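Local atomic coordinates of pilin (Clostridioides difficile, PDB entry 6T8S), a protein that is the major type IV pilin, PilA1, the main subunit from which type IV pilus fibres on the cell surface are built. Residues V90-E94 with A95-K99; S102-E106 with N107-T111. All coordinates share one frame; numbering follows the deposited sequence.

Interaction 1. Residues V90-E94 with A95-K99; sequences VTLTE and AQSAK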
# COMPACT_ATOMS: atom_id res chain seq x y z
N VAL A 90 -4.25 5.18 7.90
CA VAL A 90 -3.14 6.15 7.66
C VAL A 90 -3.61 7.54 8.05
O VAL A 90 -4.84 7.81 8.04
CB VAL A 90 -2.65 6.12 6.20
CG1 VAL A 90 -2.37 4.70 5.74
CG2 VAL A 90 -3.60 6.82 5.26
N THR A 91 -2.66 8.42 8.33
CA THR A 91 -2.91 9.87 8.44
C THR A 91 -2.00 10.59 7.43
O THR A 91 -0.79 10.33 7.43
CB THR A 91 -2.74 10.34 9.89
OG1 THR A 91 -3.73 9.65 10.65
CG2 THR A 91 -2.92 11.83 10.05
N LEU A 92 -2.60 11.44 6.60
CA LEU A 92 -1.90 12.25 5.56
C LEU A 92 -2.39 13.69 5.62
O LEU A 92 -3.62 13.93 5.50
CB LEU A 92 -2.15 11.65 4.18
CG LEU A 92 -1.57 10.25 3.94
CD1 LEU A 92 -2.09 9.66 2.64
CD2 LEU A 92 -0.05 10.30 3.94
N THR A 93 -1.46 14.63 5.77
CA THR A 93 -1.67 16.05 5.40
C THR A 93 -1.76 16.16 3.87
O THR A 93 -1.38 15.20 3.16
CB THR A 93 -0.54 16.91 5.96
OG1 THR A 93 0.64 16.57 5.22
CG2 THR A 93 -0.35 16.70 7.45
N GLU A 94 -2.22 17.31 3.37
CA GLU A 94 -2.24 17.60 1.92
C GLU A 94 -0.81 17.53 1.37
O GLU A 94 -0.62 16.93 0.29
CB GLU A 94 -2.85 18.98 1.65
CG GLU A 94 -4.33 19.04 1.99
CD GLU A 94 -5.02 20.32 1.57
OE1 GLU A 94 -4.53 21.00 0.64
OE2 GLU A 94 -6.06 20.64 2.18
N ALA A 95 0.17 18.07 2.10
CA ALA A 95 1.59 18.07 1.67
C ALA A 95 2.10 16.62 1.56
O ALA A 95 2.86 16.32 0.61
CB ALA A 95 2.44 18.89 2.61
N GLN A 96 1.68 15.73 2.47
CA GLN A 96 2.08 14.29 2.42
C GLN A 96 1.44 13.62 1.19
O GLN A 96 2.15 12.88 0.46
CB GLN A 96 1.70 13.56 3.70
CG GLN A 96 2.59 13.90 4.89
CD GLN A 96 2.14 13.17 6.13
OE1 GLN A 96 1.00 13.32 6.58
NE2 GLN A 96 3.02 12.35 6.69
N SER A 97 0.15 13.87 0.95
CA SER A 97 -0.57 13.31 -0.22
C SER A 97 0.12 13.76 -1.51
O SER A 97 0.33 12.91 -2.42
CB SER A 97 -2.03 13.72 -0.20
OG SER A 97 -2.67 13.11 0.90
N ALA A 98 0.47 15.05 -1.59
CA ALA A 98 1.14 15.67 -2.75
C ALA A 98 2.46 14.95 -3.03
O ALA A 98 2.74 14.62 -4.21
CB ALA A 98 1.33 17.14 -2.51
N LYS A 99 3.26 14.70 -1.99
CA LYS A 99 4.57 14.04 -2.19
C LYS A 99 4.36 12.60 -2.67
O LYS A 99 5.04 12.16 -3.63
CB LYS A 99 5.41 14.03 -0.90
CG LYS A 99 6.67 13.19 -1.03
CD LYS A 99 7.67 13.41 0.07
CE LYS A 99 8.90 12.53 -0.08
NZ LYS A 99 9.61 12.76 -1.37
O HOH W 1 1.68 10.49 8.68
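Gln96 reaches back from the first turn of its helix and takes the backbone N-H of Thr93 on its side-chain oxygen: Thr93 N to Gln96 OE1 is 2.9 Å. The donor lies in the carbonyl plane, on a lone pair of OE1, and the bond is nearly straight at 162°. In return Thr93 OG1 accepts from Gln96 N at 3.1 Å. The chi1 of Thr93, 70°, places OG1 between its own backbone N and carbonyl carbon, which turns it toward Gln96 N. The two reciprocal bonds make a capping box, with Thr93 as the N-cap where strand 90-92 gives way to helix 94-104. Behind it the regular helical bonds begin, Ser97 N to Thr93 O at 3.0 Å and Ala98 N to Glu94 O at 2.9 Å.

The tight side is the one turned to the protein interior. Leu92 CD2 packs on Gln96 CB at 3.7 Å, and Leu92 CB lies 3.6 Å from Ser97 OG, a hydroxyl hydrogen-bonded to Thr126 O. Leu92 continues inward onto Val128 and Leu133 of strand 128-138. The amide of Gln96 is gripped at both ends, since NE2 bonds to Asn12 O of helix 9-37 and also to a water, which donates to Thr91 O at 2.8 Å.

Packing is looser on the outer side. Ala95 CB comes no nearer to Thr93 OG1 than 3.9 Å, while the extended chain of Glu94 leads away from the turn, its side chain touching Asn125 and Lys127 of the neighbouring loop.

Interaction 2. Residues S102-E106 with N107-T111; sequences SDIGE and NKIYT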
# COMPACT_ATOMS: atom_id res chain seq x y z
N SER A 102 3.36 12.68 -6.29
CA SER A 102 4.49 13.15 -7.12
C SER A 102 5.47 11.99 -7.34
O SER A 102 6.06 11.90 -8.43
CB SER A 102 5.20 14.33 -6.51
OG SER A 102 4.38 15.47 -6.59
N ASP A 103 5.65 11.15 -6.33
CA ASP A 103 6.71 10.11 -6.35
C ASP A 103 6.21 8.84 -7.05
O ASP A 103 7.02 8.23 -7.77
CB ASP A 103 7.25 9.86 -4.94
CG ASP A 103 8.09 11.00 -4.40
OD1 ASP A 103 8.65 11.78 -5.22
OD2 ASP A 103 8.17 11.11 -3.15
N ILE A 104 4.95 8.45 -6.85
CA ILE A 104 4.38 7.17 -7.34
C ILE A 104 3.62 7.41 -8.66
O ILE A 104 3.59 6.46 -9.48
CB ILE A 104 3.52 6.53 -6.23
CG1 ILE A 104 4.43 6.01 -5.11
CG2 ILE A 104 2.59 5.44 -6.75
CD1 ILE A 104 3.70 5.50 -3.90
N GLY A 105 3.02 8.58 -8.83
CA GLY A 105 2.26 8.95 -10.04
C GLY A 105 0.81 8.51 -9.97
O GLY A 105 0.37 8.06 -8.90
N GLU A 106 0.09 8.65 -11.07
CA GLU A 106 -1.39 8.51 -11.12
C GLU A 106 -1.84 7.04 -11.19
O GLU A 106 -1.03 6.15 -11.51
CB GLU A 106 -1.95 9.26 -12.33
CG GLU A 106 -1.64 8.58 -13.65
CD GLU A 106 -2.50 9.03 -14.82
OE1 GLU A 106 -3.40 9.89 -14.61
OE2 GLU A 106 -2.23 8.57 -15.95
N ASN A 107 -3.13 6.83 -10.92
CA ASN A 107 -3.85 5.54 -11.11
C ASN A 107 -3.26 4.44 -10.21
O ASN A 107 -3.38 3.26 -10.58
CB ASN A 107 -3.83 5.11 -12.57
CG ASN A 107 -4.61 6.05 -13.47
OD1 ASN A 107 -5.51 6.75 -13.01
ND2 ASN A 107 -4.25 6.08 -14.74
N LYS A 108 -2.71 4.80 -9.05
CA LYS A 108 -2.16 3.79 -8.12
C LYS A 108 -2.74 3.94 -6.71
O LYS A 108 -2.95 2.89 -6.09
CB LYS A 108 -0.63 3.87 -8.12
CG LYS A 108 0.00 3.51 -9.47
CD LYS A 108 1.27 2.71 -9.36
CE LYS A 108 1.95 2.45 -10.69
NZ LYS A 108 1.19 1.51 -11.53
N ILE A 109 -2.94 5.16 -6.21
CA ILE A 109 -3.28 5.41 -4.78
C ILE A 109 -4.77 5.73 -4.66
O ILE A 109 -5.23 6.71 -5.29
CB ILE A 109 -2.40 6.51 -4.16
CG1 ILE A 109 -0.92 6.30 -4.48
CG2 ILE A 109 -2.67 6.60 -2.66
CD1 ILE A 109 -0.09 7.53 -4.27
N TYR A 110 -5.50 4.96 -3.85
CA TYR A 110 -6.98 5.04 -3.71
C TYR A 110 -7.35 5.08 -2.23
O TYR A 110 -6.65 4.44 -1.39
CB TYR A 110 -7.63 3.88 -4.50
CG TYR A 110 -7.42 3.98 -5.99
CD1 TYR A 110 -8.31 4.67 -6.80
CD2 TYR A 110 -6.29 3.44 -6.59
CE1 TYR A 110 -8.10 4.79 -8.17
CE2 TYR A 110 -6.05 3.57 -7.95
CZ TYR A 110 -6.97 4.23 -8.75
OH TYR A 110 -6.76 4.38 -10.10
N THR A 111 -8.41 5.81 -1.90
CA THR A 111 -8.96 5.95 -0.52
C THR A 111 -10.11 4.96 -0.28
O THR A 111 -10.54 4.86 0.89
CB THR A 111 -9.36 7.41 -0.26
OG1 THR A 111 -10.32 7.81 -1.23
CG2 THR A 111 -8.18 8.35 -0.31
O HOH W 2 -2.10 7.44 -7.79
O HOH W 3 -5.95 9.14 -14.67
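Ile104 CG2 rests against the aliphatic part of Lys108, 3.8 Å from its CB and 4.0 Å from its CD, where the chain doubles back after the last helical residue. The same methyl meets Ile109 CD1 at 4.2 Å. With chi1 at -71°, CG2 stands opposite the backbone N and is carried over the returning chain. Lys108, bent at chi2 and again at chi4, lays its methylenes across this branch while its ammonium end leads off elsewhere.

On the exposed bend, Glu106 and Asn107 run alongside each other, pointing the same way, with carboxylate and amide planes stacked 21° apart. Glu106 OE2 and Asn107 ND2 are 3.4 Å apart, but the angle is too poor for a hydrogen bond. A water joins the pair instead, donating to Glu106 OE1 at 2.7 Å and to Asn107 OD1 at 2.9 Å.

Further out, the backbone sets the course of the turn. Gly105, the first residue past the helix, has a positive phi of 87°, and Asn107 adopts a left-handed conformation, both consistent with the sharp change of direction. A second water spans the loop, donating a hydrogen bond to Gly105 O at 2.8 Å and accepting one from Ile109 N, and so ties the helix exit to the start of the strand without a direct hydrogen bond between the two segments.

Beyond the turn, Ile109 packs back on Leu100 and Leu101 of helix 94-104 and on Leu122, while Lys108 and Tyr110 make backbone bonds to Val136 and Tyr134, joining short strand 109-110 to strand 128-138.

The two contacts stand at opposite ends of helix 94-104, their centres about 12 Å apart, and each joins that helix to a short strand paired with strand 128-138. Interaction 1, at the N-terminal end, is partly buried: direct hydrogen bonds define the entry, and Gln96 also ties it to the long helix 9-37. Interaction 2, at the C-terminal end, is a surface contact, held by apolar packing and bridging waters. Polar side chains thus bond straight to backbone at the helix start, whereas at its exit water carries the polar links. In sequence the second contact opens only after the first has closed.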